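Local coordinates for cytosolic protein (Streptococcus thermophilus, PDB 2QZI) that is of unknown function but belongs to the DUF1827 family and carries two bound sodium ions beside a six-stranded antiparallel sheet, at residues 18-21 with 22-26; 42-45 with 46-49; 81-84 with 85-88. All blocks are in the same frame, centred on the assembly; numbering follows the deposited sequence.

Contact 1 of 3, residues 18-21 with 22-26; sequences NNQL and DNTDA. With NA (sodium ion), chain E.
At the C-terminal end of helix 14-23 the chain turns into a loop and wraps a sodium ion, with Leu21, Thr24 and Ala26 each supplying a main-chain oxygen. The bonds are nearly equal: Leu21 O lies 2.5 Å from the sodium, Thr24 O and Ala26 O 2.4 Å each, and a water at 2.5 Å is a fourth ligand. Carbonyls near the end of a helix can turn to an ion because no further helical turn follows to supply their N-H partners. Thr24, with an extended backbone, carries the chain out of the helix and brings its oxygen round to the metal.

One turn earlier the helical pattern still holds, with Asp22 N bonded to Asn18 O at 2.9 Å. Asn23 approaches Asn19 O with two donors, one of them weak. The side-chain ND2 of Asn23 donates to it at 2.6 Å, in the carbonyl plane and on a lone pair, while Asn23 N reaches the same oxygen only weakly. With CG beside its own backbone N (chi1 -58°), the Asn23 amide folds back along the helix, and Asn19 O lies close to the plane of that amide. Asparagine suits this place because its short amide can supply a donor where the main-chain bond is failing.

Leu21 serves both sides of the turn: its carbonyl binds the ion, while its side chain packs on Val29 of strand 28-34 and brings CD2 to 3.7 Å from Ala26 O. Ala26, small and buried, fits against Thr42 of strand 37-44. Since all three protein ligands are neutral carbonyls, the site offers the hard oxygen donors sodium favours without adding formal charge, and the ion probably draws together oxygens that would otherwise repel one another.

Contact 2 of 3, residues 42-45 with 46-49; sequences TQAP and KHYE. With NA (sodium ion), chain F.
Strands 42-44 and 47-49 run antiparallel, their axes 4.7 Å apart, and form the closed end of the beta hairpin 37-44/47-53. Thr42 with Glu49 and Ala44 with His47 are hydrogen-bonded pairs; Gln43 with Tyr48, between them, is a non-hydrogen-bonded pair. A type II turn from Ala44 to His47 joins the strands. Pro45 suits its second position, where the ring fixes phi, whereas Lys46 must take a positive phi and ties its amine to Thr102 O.

On one face the Gln43 side chain, with CG anti to the backbone N (chi1 -167°) and the chain extended beyond it, lies beside Tyr48, pointing the same way, and its amide stacks on the ring with the planes 14° apart. Gln43 CG makes a CH-pi contact, 3.9 Å from the Tyr48 ring centroid. The phenol OH bonds to Asp77 N.

The other face holds a sodium ion, bound by Thr42 OG1 at 2.6 Å and more loosely by His47 O at 2.9 Å, with a water as well. His47 O also accepts the hydrogen bond from Ala44 N, so strand pairing and metal share one oxygen. Threonine suits a strand and still presents a hydroxyl to the ion. The ion lies off-centre over one face of the imidazole, whose NE2 is held by Asp25. At the ring edge His47 ND1 donates nearly straight (167°) to the anti lone pair of Glu49 OE2, 2.5 Å away.

Contact 3 of 3, residues 81-84 with 85-88; sequences VLMD and KLRT
The flat carboxylate of Asp84 has the side chain of Lys85 running over one of its faces. Lys85 CG comes to 3.5 Å from Asp84 OD1, and farther along the amine approaches the second oxygen, Lys85 NZ to Asp84 OD2 being 3.7 Å. That is a long salt bridge, probably weak at this exposed position. Asp84 has CG between its backbone N and carbonyl carbon (chi1 58°), and the lysine chain bends at chi2, which lets the two neighbours lie side by side and point the same way.

Lys85 N donates to Leu82 O at 2.8 Å, the bond that closes the turn. Asp84 suits the third position of such a turn, where aspartate is common.

Behind the turn Leu86 gathers the apolar contacts. Its CD2 meets Val81 CG2 at 3.9 Å, the two side chains crossing at about a right angle, and also lies close to Leu82 O; the selenium of Met83, a selenomethionine, approaches the other methyl more distantly. Leu86 also packs on Phe99 of strand 94-100; an aliphatic side chain suits a place between Val81 and that ring-bearing residue. Water takes part in holding the main chain: one molecule donates to Met83 O at 2.7 Å and accepts from Leu86 N at 3.1 Å, while another donates to Leu86 O and, weakly, to Asp84 O.

A main-chain bond between Leu82 and Pro100 ties the loop to strand 94-100, and one between Arg87 and Ser98 begins the pairing of strand 87-91 with it. At the centre of the arrangement is a type I beta turn, Leu82 to Lys85, which leads the chain into strand 87-91, one of the two outermost strands of the sheet.

Contacts 1 and 2 are neighbours and touch: Asp25 OD2 lies 2.9 Å from His47 NE2, a probable hydrogen bond that joins the loop after the helix to the hairpin end. Each holds a sodium ion, but contact 1 uses main-chain carbonyls at the surface, whereas contact 2, partly buried, combines a hydroxyl with one strand carbonyl. Contact 3 has no metal; it is a surface turn relying on water, a long salt bridge and a few apolar contacts. It reaches the same sheet as contact 2, their nearest atoms about 4 Å apart, but lies about 23 Å from contact 1, centre to centre.

Contact 1 of 3, residues 18-21 with 22-26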
ATOM      1  N   ASN A  18      -5.585   9.354  10.474  1.00 72.71           N
ATOM      2  CA  ASN A  18      -6.722   9.299  11.357  1.00 72.72           C
ATOM      3  C   ASN A  18      -8.119   9.085  10.730  1.00 72.17           C
ATOM      4  O   ASN A  18      -8.956   8.411  11.318  1.00 71.55           O
ATOM      5  CB  ASN A  18      -6.670  10.487  12.259  1.00 72.26           C
ATOM      6  CG  ASN A  18      -5.491  10.371  13.241  1.00 76.21           C
ATOM      7  OD1 ASN A  18      -5.594   9.662  14.265  1.00 76.03           O
ATOM      8  ND2 ASN A  18      -4.337  10.993  12.883  1.00 71.95           N
ATOM      9  N   ASN A  19      -8.363   9.645   9.551  1.00 72.61           N
ATOM     10  CA  ASN A  19      -9.672   9.468   8.883  1.00 74.51           C
ATOM     11  C   ASN A  19      -9.901   7.965   8.600  1.00 74.10           C
ATOM     12  O   ASN A  19     -11.007   7.454   8.802  1.00 74.40           O
ATOM     13  CB  ASN A  19      -9.825  10.303   7.579  1.00 74.26           C
ATOM     14  CG  ASN A  19     -10.098  11.821   7.848  1.00 80.04           C
ATOM     15  OD1 ASN A  19     -10.572  12.217   8.934  1.00 83.95           O
ATOM     16  ND2 ASN A  19      -9.795  12.681   6.836  1.00 82.57           N
ATOM     17  N   GLN A  20      -8.838   7.309   8.130  1.00 74.01           N
ATOM     18  CA  GLN A  20      -8.817   5.889   7.761  1.00 73.54           C
ATOM     19  C   GLN A  20      -8.854   4.990   8.990  1.00 73.24           C
ATOM     20  O   GLN A  20      -9.574   3.993   8.985  1.00 74.27           O
ATOM     21  CB  GLN A  20      -7.584   5.577   6.897  1.00 71.95           C
ATOM     22  CG  GLN A  20      -7.561   6.352   5.599  1.00 75.04           C
ATOM     23  CD  GLN A  20      -8.747   5.916   4.705  1.00 78.71           C
ATOM     24  OE1 GLN A  20      -8.901   4.738   4.452  1.00 75.85           O
ATOM     25  NE2 GLN A  20      -9.583   6.860   4.258  1.00 78.67           N
ATOM     26  N   LEU A  21      -8.107   5.334  10.055  1.00 72.90           N
ATOM     27  CA  LEU A  21      -8.227   4.576  11.308  1.00 72.71           C
ATOM     28  C   LEU A  21      -9.634   4.641  11.929  1.00 72.95           C
ATOM     29  O   LEU A  21     -10.162   3.606  12.359  1.00 70.29           O
ATOM     30  CB  LEU A  21      -7.180   4.960  12.353  1.00 72.52           C
ATOM     31  CG  LEU A  21      -5.689   4.735  12.017  1.00 72.48           C
ATOM     32  CD1 LEU A  21      -4.755   5.504  12.938  1.00 71.76           C
ATOM     33  CD2 LEU A  21      -5.369   3.227  12.054  1.00 71.34           C
ATOM     34  N   ASP A  22     -10.217   5.840  11.996  1.00 72.78           N
ATOM     35  CA  ASP A  22     -11.497   6.028  12.681  1.00 73.08           C
ATOM     36  C   ASP A  22     -12.696   5.484  11.952  1.00 72.62           C
ATOM     37  O   ASP A  22     -13.717   5.240  12.582  1.00 72.60           O
ATOM     38  CB  ASP A  22     -11.757   7.493  12.937  1.00 73.27           C
ATOM     39  CG  ASP A  22     -10.807   8.088  13.997  1.00 79.20           C
ATOM     40  OD1 ASP A  22     -10.044   7.299  14.640  1.00 78.30           O
ATOM     41  OD2 ASP A  22     -10.821   9.363  14.179  1.00 83.28           O
ATOM     42  N   ASN A  23     -12.609   5.349  10.628  1.00 71.94           N
ATOM     43  CA  ASN A  23     -13.795   5.094   9.799  1.00 71.93           C
ATOM     44  C   ASN A  23     -13.664   3.868   8.943  1.00 72.50           C
ATOM     45  O   ASN A  23     -14.465   3.645   8.068  1.00 72.55           O
ATOM     46  CB  ASN A  23     -14.082   6.270   8.884  1.00 70.48           C
ATOM     47  CG  ASN A  23     -14.292   7.533   9.660  1.00 72.15           C
ATOM     48  OD1 ASN A  23     -15.319   7.692  10.299  1.00 74.98           O
ATOM     49  ND2 ASN A  23     -13.287   8.402   9.682  1.00 72.15           N
ATOM     50  N   THR A  24     -12.646   3.078   9.218  1.00 73.26           N
ATOM     51  CA  THR A  24     -12.334   1.919   8.407  1.00 74.50           C
ATOM     52  C   THR A  24     -11.887   0.796   9.344  1.00 73.54           C
ATOM     53  O   THR A  24     -11.552   1.056  10.495  1.00 71.59           O
ATOM     54  CB  THR A  24     -11.219   2.417   7.452  1.00 75.21           C
ATOM     55  OG1 THR A  24     -11.765   2.620   6.144  1.00 79.72           O
ATOM     56  CG2 THR A  24     -10.030   1.618   7.431  1.00 71.65           C
ATOM     57  N   ASP A  25     -11.847  -0.431   8.833  1.00 74.19           N
ATOM     58  CA  ASP A  25     -11.316  -1.577   9.591  1.00 74.41           C
ATOM     59  C   ASP A  25      -9.785  -1.564   9.768  1.00 73.34           C
ATOM     60  O   ASP A  25      -9.226  -2.341  10.568  1.00 72.90           O
ATOM     61  CB  ASP A  25     -11.839  -2.936   9.047  1.00 73.13           C
ATOM     62  CG  ASP A  25     -11.363  -3.238   7.643  1.00 74.80           C
ATOM     63  OD1 ASP A  25     -10.859  -2.321   6.917  1.00 76.45           O
ATOM     64  OD2 ASP A  25     -11.513  -4.419   7.231  1.00 73.13           O
ATOM     65  N   ALA A  26      -9.101  -0.651   9.084  1.00 74.22           N
ATOM     66  CA  ALA A  26      -7.646  -0.524   9.253  1.00 73.49           C
ATOM     67  C   ALA A  26      -7.300  -0.228  10.702  1.00 73.98           C
ATOM     68  O   ALA A  26      -7.924   0.613  11.304  1.00 74.62           O
ATOM     69  CB  ALA A  26      -7.064   0.582   8.330  1.00 73.98           C
TER
HETATM   70 NA    NA E 101     -10.011   1.145  12.334  1.00 57.09          NA
HETATM   71  O   HOH W   1     -11.163  -0.648  13.564  1.00 59.14           O

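Contact 2 of 3, residues 42-45 with 46-49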
ATOM      1  N   THR A  42      -2.014  -0.123   4.513  1.00 76.15           N
ATOM      2  CA  THR A  42      -2.843  -0.435   5.686  1.00 75.39           C
ATOM      3  C   THR A  42      -2.849  -1.928   6.040  1.00 74.10           C
ATOM      4  O   THR A  42      -2.610  -2.750   5.182  1.00 71.62           O
ATOM      5  CB  THR A  42      -4.351  -0.074   5.464  1.00 75.47           C
ATOM      6  OG1 THR A  42      -4.971  -0.988   4.558  1.00 77.52           O
ATOM      7  CG2 THR A  42      -4.592   1.387   4.938  1.00 72.54           C
ATOM      8  N   GLN A  43      -3.094  -2.237   7.328  1.00 72.86           N
ATOM      9  CA  GLN A  43      -3.359  -3.566   7.843  1.00 70.29           C
ATOM     10  C   GLN A  43      -4.660  -3.484   8.613  1.00 70.10           C
ATOM     11  O   GLN A  43      -4.859  -2.530   9.320  1.00 69.80           O
ATOM     12  CB  GLN A  43      -2.279  -4.162   8.748  1.00 68.36           C
ATOM     13  CG  GLN A  43      -2.596  -5.744   8.940  1.00 67.45           C
ATOM     14  CD  GLN A  43      -1.620  -6.416   9.844  1.00 71.04           C
ATOM     15  OE1 GLN A  43      -0.721  -5.749  10.359  1.00 69.06           O
ATOM     16  NE2 GLN A  43      -1.777  -7.741  10.062  1.00 67.57           N
ATOM     17  N   ALA A  44      -5.505  -4.520   8.480  1.00 68.34           N
ATOM     18  CA  ALA A  44      -6.806  -4.679   9.109  1.00 67.84           C
ATOM     19  C   ALA A  44      -6.954  -6.195   9.369  1.00 69.02           C
ATOM     20  O   ALA A  44      -6.229  -6.973   8.775  1.00 70.02           O
ATOM     21  CB  ALA A  44      -7.964  -4.251   8.106  1.00 67.59           C
ATOM     22  N   PRO A  45      -7.888  -6.616  10.249  1.00 67.54           N
ATOM     23  CA  PRO A  45      -8.128  -8.050  10.271  1.00 68.77           C
ATOM     24  C   PRO A  45      -8.384  -8.551   8.852  1.00 68.94           C
ATOM     25  O   PRO A  45      -9.169  -7.943   8.130  1.00 70.50           O
ATOM     26  CB  PRO A  45      -9.421  -8.214  11.168  1.00 65.81           C
ATOM     27  CG  PRO A  45      -9.287  -7.006  12.171  1.00 67.67           C
ATOM     28  CD  PRO A  45      -8.729  -5.882  11.221  1.00 68.13           C
ATOM     29  N   LYS A  46      -7.718  -9.635   8.471  1.00 70.16           N
ATOM     30  CA  LYS A  46      -8.052 -10.420   7.268  1.00 69.45           C
ATOM     31  C   LYS A  46      -7.369  -9.827   6.027  1.00 70.91           C
ATOM     32  O   LYS A  46      -7.364 -10.466   4.990  1.00 69.88           O
ATOM     33  CB  LYS A  46      -9.570 -10.577   7.069  1.00 70.22           C
ATOM     34  CG  LYS A  46     -10.227 -11.310   8.179  1.00 68.38           C
ATOM     35  CD  LYS A  46      -9.815 -12.820   8.310  1.00 68.17           C
ATOM     36  CE  LYS A  46     -10.311 -13.395   9.663  1.00 71.13           C
ATOM     37  NZ  LYS A  46     -10.027 -14.881   9.901  1.00 74.65           N
ATOM     38  N   HIS A  47      -6.765  -8.629   6.107  1.00 68.67           N
ATOM     39  CA  HIS A  47      -6.136  -8.139   4.901  1.00 70.56           C
ATOM     40  C   HIS A  47      -5.199  -6.962   5.110  1.00 70.69           C
ATOM     41  O   HIS A  47      -5.494  -6.064   5.882  1.00 71.59           O
ATOM     42  CB  HIS A  47      -7.178  -7.767   3.809  1.00 70.47           C
ATOM     43  CG  HIS A  47      -8.152  -6.694   4.216  1.00 73.95           C
ATOM     44  ND1 HIS A  47      -8.385  -5.564   3.451  1.00 76.33           N
ATOM     45  CD2 HIS A  47      -8.991  -6.603   5.281  1.00 75.51           C
ATOM     46  CE1 HIS A  47      -9.294  -4.806   4.049  1.00 74.90           C
ATOM     47  NE2 HIS A  47      -9.656  -5.399   5.176  1.00 78.36           N
ATOM     48  N   TYR A  48      -4.102  -6.946   4.371  1.00 71.52           N
ATOM     49  CA  TYR A  48      -3.303  -5.721   4.181  1.00 70.71           C
ATOM     50  C   TYR A  48      -3.729  -5.106   2.845  1.00 72.36           C
ATOM     51  O   TYR A  48      -4.231  -5.802   1.981  1.00 71.54           O
ATOM     52  CB  TYR A  48      -1.833  -6.030   4.019  1.00 68.87           C
ATOM     53  CG  TYR A  48      -1.083  -6.608   5.184  1.00 70.75           C
ATOM     54  CD1 TYR A  48      -0.299  -5.784   5.976  1.00 67.81           C
ATOM     55  CD2 TYR A  48      -1.025  -8.000   5.405  1.00 71.80           C
ATOM     56  CE1 TYR A  48       0.482  -6.273   6.991  1.00 71.71           C
ATOM     57  CE2 TYR A  48      -0.236  -8.526   6.448  1.00 69.34           C
ATOM     58  CZ  TYR A  48       0.502  -7.625   7.225  1.00 71.04           C
ATOM     59  OH  TYR A  48       1.306  -8.027   8.236  1.00 69.24           O
ATOM     60  N   GLU A  49      -3.514  -3.800   2.654  1.00 73.51           N
ATOM     61  CA  GLU A  49      -3.884  -3.138   1.399  1.00 75.04           C
ATOM     62  C   GLU A  49      -2.747  -2.234   0.958  1.00 75.09           C
ATOM     63  O   GLU A  49      -2.068  -1.690   1.804  1.00 75.33           O
ATOM     64  CB  GLU A  49      -5.189  -2.334   1.544  1.00 75.05           C
ATOM     65  CG  GLU A  49      -6.461  -3.189   1.830  1.00 77.99           C
ATOM     66  CD  GLU A  49      -6.892  -4.133   0.739  1.00 81.13           C
ATOM     67  OE1 GLU A  49      -6.635  -3.839  -0.464  1.00 79.33           O
ATOM     68  OE2 GLU A  49      -7.513  -5.170   1.103  1.00 80.84           O
TER
HETATM   69 NA    NA F 102      -5.964  -3.241   5.290  1.00 45.56          NA
HETATM   70  O   HOH W   2      -8.485  -1.902   5.650  1.00 41.51           O

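Contact 3 of 3, residues 81-84 with 85-88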
ATOM      1  N   VAL A  81       0.039 -14.197   5.482  1.00 73.45           N
ATOM      2  CA  VAL A  81      -0.578 -13.834   4.241  1.00 74.25           C
ATOM      3  C   VAL A  81      -0.834 -15.014   3.359  1.00 73.10           C
ATOM      4  O   VAL A  81      -0.088 -15.967   3.339  1.00 71.98           O
ATOM      5  CB  VAL A  81      -0.055 -12.497   3.490  1.00 75.55           C
ATOM      6  CG1 VAL A  81       1.177 -11.970   3.971  1.00 77.69           C
ATOM      7  CG2 VAL A  81      -0.127 -12.593   1.920  1.00 76.65           C
ATOM      8  N   LEU A  82      -1.961 -14.940   2.693  1.00 73.74           N
ATOM      9  CA  LEU A  82      -2.395 -15.919   1.727  1.00 74.72           C
ATOM     10  C   LEU A  82      -1.787 -15.525   0.338  1.00 75.40           C
ATOM     11  O   LEU A  82      -2.410 -14.841  -0.483  1.00 74.64           O
ATOM     12  CB  LEU A  82      -3.900 -15.890   1.733  1.00 74.53           C
ATOM     13  CG  LEU A  82      -4.646 -16.827   2.710  1.00 78.45           C
ATOM     14  CD1 LEU A  82      -3.783 -17.654   3.648  1.00 77.02           C
ATOM     15  CD2 LEU A  82      -5.789 -16.146   3.453  1.00 80.19           C
HETATM   16  N   MSE A  83      -0.547 -15.955   0.124  1.00 75.51           N
HETATM   17  CA  MSE A  83       0.254 -15.541  -0.995  1.00 77.59           C
HETATM   18  C   MSE A  83      -0.233 -16.041  -2.319  1.00 78.41           C
HETATM   19  O   MSE A  83       0.144 -15.481  -3.340  1.00 78.53           O
HETATM   20  CB  MSE A  83       1.722 -15.929  -0.781  1.00 78.32           C
HETATM   21  CG  MSE A  83       2.682 -14.845  -1.284  1.00 84.59           C
HETATM   22 SE   MSE A  83       2.813 -13.335  -0.082  0.85 87.93          SE
HETATM   23  CE  MSE A  83       2.700 -14.621   1.397  1.00 91.29           C
ATOM     24  N   ASP A  84      -1.075 -17.088  -2.317  1.00 77.95           N
ATOM     25  CA  ASP A  84      -1.720 -17.505  -3.514  1.00 78.81           C
ATOM     26  C   ASP A  84      -3.051 -16.759  -3.731  1.00 78.72           C
ATOM     27  O   ASP A  84      -3.776 -17.105  -4.668  1.00 78.05           O
ATOM     28  CB  ASP A  84      -2.045 -19.009  -3.422  1.00 80.08           C
ATOM     29  CG  ASP A  84      -2.926 -19.325  -2.206  1.00 83.71           C
ATOM     30  OD1 ASP A  84      -2.835 -18.591  -1.168  1.00 88.61           O
ATOM     31  OD2 ASP A  84      -3.683 -20.315  -2.264  1.00 90.30           O
ATOM     32  N   LYS A  85      -3.415 -15.787  -2.885  1.00 77.15           N
ATOM     33  CA  LYS A  85      -4.761 -15.152  -3.004  1.00 75.70           C
ATOM     34  C   LYS A  85      -4.617 -13.641  -3.198  1.00 74.55           C
ATOM     35  O   LYS A  85      -5.562 -12.882  -2.960  1.00 74.72           O
ATOM     36  CB  LYS A  85      -5.645 -15.414  -1.783  1.00 75.06           C
ATOM     37  CG  LYS A  85      -5.824 -16.855  -1.413  1.00 77.53           C
ATOM     38  CD  LYS A  85      -6.801 -17.491  -2.271  1.00 82.50           C
ATOM     39  CE  LYS A  85      -7.202 -18.860  -1.686  1.00 85.05           C
ATOM     40  NZ  LYS A  85      -7.285 -19.848  -2.745  1.00 79.47           N
ATOM     41  N   LEU A  86      -3.431 -13.202  -3.598  1.00 73.94           N
ATOM     42  CA  LEU A  86      -3.204 -11.765  -3.875  1.00 73.46           C
ATOM     43  C   LEU A  86      -4.144 -11.272  -4.988  1.00 74.08           C
ATOM     44  O   LEU A  86      -4.386 -12.006  -5.981  1.00 74.48           O
ATOM     45  CB  LEU A  86      -1.743 -11.515  -4.254  1.00 73.56           C
ATOM     46  CG  LEU A  86      -0.694 -11.979  -3.212  1.00 74.63           C
ATOM     47  CD1 LEU A  86       0.679 -11.285  -3.382  1.00 75.13           C
ATOM     48  CD2 LEU A  86      -1.231 -11.755  -1.777  1.00 71.47           C
ATOM     49  N   ARG A  87      -4.677 -10.052  -4.827  1.00 74.20           N
ATOM     50  CA  ARG A  87      -5.613  -9.464  -5.805  1.00 73.68           C
ATOM     51  C   ARG A  87      -5.178  -8.091  -6.206  1.00 73.29           C
ATOM     52  O   ARG A  87      -4.951  -7.244  -5.348  1.00 75.32           O
ATOM     53  CB  ARG A  87      -6.976  -9.382  -5.176  1.00 74.62           C
ATOM     54  CG  ARG A  87      -8.104  -8.958  -6.066  1.00 74.59           C
ATOM     55  CD  ARG A  87      -9.385  -9.437  -5.386  1.00 82.28           C
ATOM     56  NE  ARG A  87     -10.529  -8.926  -6.132  1.00 90.67           N
ATOM     57  CZ  ARG A  87     -10.874  -7.643  -6.154  1.00 92.86           C
ATOM     58  NH1 ARG A  87     -11.913  -7.266  -6.896  1.00 93.35           N
ATOM     59  NH2 ARG A  87     -10.179  -6.751  -5.438  1.00 88.82           N
ATOM     60  N   THR A  88      -5.012  -7.846  -7.502  1.00 71.56           N
ATOM     61  CA  THR A  88      -4.429  -6.548  -7.936  1.00 71.65           C
ATOM     62  C   THR A  88      -5.420  -5.911  -8.893  1.00 69.88           C
ATOM     63  O   THR A  88      -5.761  -6.491  -9.871  1.00 69.73           O
ATOM     64  CB  THR A  88      -3.052  -6.693  -8.623  1.00 71.88           C
ATOM     65  OG1 THR A  88      -2.234  -7.519  -7.807  1.00 74.78           O
ATOM     66  CG2 THR A  88      -2.359  -5.349  -8.744  1.00 70.63           C
TER
HETATM   67  O   HOH W   3      -1.346 -14.595  -5.472  1.00 47.97           O
HETATM   68  O   HOH W   4      -3.684 -14.533  -6.847  1.00 46.29           O